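Local coordinates for protein homoserine dehydrogenase (PDB 4PG7) that probably catalyses the NAD(P)-dependent interconversion of homoserine and aspartate semialdehyde in the aspartate pathway of amino acid biosynthesis, at residues Gly32-Gly35 / Ser36-Lys40. Numbering follows the deposited sequence.
Sequences GTVG and SGVVK
The flat carbonyl group of Gly32 is gripped on both faces by Ser36, whose backbone N-H approaches from one side of the plane and whose hydroxyl approaches from the other. Ser36 N lies 2.9 Å from Gly32 O. Its N-H...O angle is nearly straight, at 164°. Ser36 OG donates to the same Gly32 O over 2.7 Å. Each donor is tilted by about 30° from the carbonyl plane. The serine torsion explains the second bond: with OG anti to its own carbonyl carbon (chi1 -55°), the hydroxyl folds back beside the backbone N and reaches the preceding turn. Gly32, the N-cap residue, thus has its carbonyl tied twice into the helix it opens.

The ladder of i to i+4 bonds continues from there. Gly37 N donates to Thr33 O, and Val38 N to Val34 O at 2.8 Å. Val39 N follows, to Gly35 O at 3.0 Å, these last two donors lying closer to their carbonyl planes. Methyls lie against the last two of these oxygens. Val38 CG2 sits 3.3 Å from Val34 O. Val39 CG2 is 3.4 Å from Gly35 O. Val34 CG1 and Val38 CG2 meet only loosely, at 4.5 Å, but both valines also pack on helix 323-339, where the hydroxyls of Thr33 and Ser323 share a hydrogen bond.

Coming soon after strand 22-29, these opening two turns of helix 33-53 illustrate how a Rossmann-type beta-alpha-beta unit starts its helix: Gly32 and Gly35 fit the second and third glycines of a GxGxxG pattern that in such NAD-binding domains probably serves the dinucleotide.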
loop_
_atom_site.group_PDB
_atom_site.type_symbol
_atom_site.label_atom_id
_atom_site.label_comp_id
_atom_site.label_asym_id
_atom_site.label_seq_id
_atom_site.Cartn_x
_atom_site.Cartn_y
_atom_site.Cartn_z
ATOM N N GLY A 32 -13.860 -17.977 19.676
ATOM C CA GLY A 32 -13.491 -18.861 18.561
ATOM C C GLY A 32 -11.989 -18.827 18.381
ATOM O O GLY A 32 -11.253 -18.659 19.359
ATOM N N THR A 33 -11.519 -18.970 17.141
ATOM C CA THR A 33 -10.085 -18.919 16.880
ATOM C C THR A 33 -9.553 -17.520 17.140
ATOM O O THR A 33 -8.474 -17.360 17.683
ATOM C CB THR A 33 -9.741 -19.335 15.434
ATOM O OG1 THR A 33 -10.494 -18.528 14.528
ATOM C CG2 THR A 33 -10.090 -20.784 15.206
ATOM N N VAL A 34 -10.318 -16.500 16.782
ATOM C CA VAL A 34 -9.862 -15.121 17.006
ATOM C C VAL A 34 -9.846 -14.816 18.519
ATOM O O VAL A 34 -8.873 -14.263 19.037
ATOM C CB VAL A 34 -10.739 -14.094 16.243
ATOM C CG1 VAL A 34 -10.345 -12.675 16.606
ATOM C CG2 VAL A 34 -10.632 -14.289 14.733
ATOM N N GLY A 35 -10.929 -15.157 19.210
ATOM C CA GLY A 35 -11.012 -14.952 20.671
ATOM C C GLY A 35 -9.916 -15.670 21.431
ATOM O O GLY A 35 -9.244 -15.077 22.270
ATOM N N SER A 36 -9.684 -16.933 21.093
ATOM C CA SER A 36 -8.587 -17.693 21.705
ATOM C C SER A 36 -7.250 -17.027 21.465
ATOM O O SER A 36 -6.438 -16.878 22.392
ATOM C CB SER A 36 -8.561 -19.112 21.168
ATOM O OG SER A 36 -9.825 -19.699 21.370
ATOM N N GLY A 37 -7.028 -16.586 20.223
ATOM C CA GLY A 37 -5.821 -15.849 19.883
ATOM C C GLY A 37 -5.649 -14.570 20.662
ATOM O O GLY A 37 -4.549 -14.266 21.109
ATOM N N VAL A 38 -6.734 -13.814 20.846
ATOM C CA VAL A 38 -6.681 -12.591 21.664
ATOM C C VAL A 38 -6.257 -12.909 23.089
ATOM O O VAL A 38 -5.429 -12.207 23.670
ATOM C CB VAL A 38 -8.032 -11.840 21.680
ATOM C CG1 VAL A 38 -8.046 -10.738 22.738
ATOM C CG2 VAL A 38 -8.314 -11.234 20.298
ATOM N N VAL A 39 -6.821 -13.967 23.650
ATOM C CA VAL A 39 -6.494 -14.358 25.024
ATOM C C VAL A 39 -5.009 -14.704 25.122
ATOM O O VAL A 39 -4.310 -14.178 25.985
ATOM C CB VAL A 39 -7.366 -15.540 25.494
ATOM C CG1 VAL A 39 -6.864 -16.102 26.818
ATOM C CG2 VAL A 39 -8.822 -15.085 25.635
ATOM N N LYS A 40 -4.531 -15.564 24.217
ATOM C CA LYS A 40 -3.128 -15.992 24.221
ATOM C C LYS A 40 -2.170 -14.815 24.107
ATOM O O LYS A 40 -1.171 -14.738 24.830
ATOM C CB LYS A 40 -2.863 -16.976 23.083
#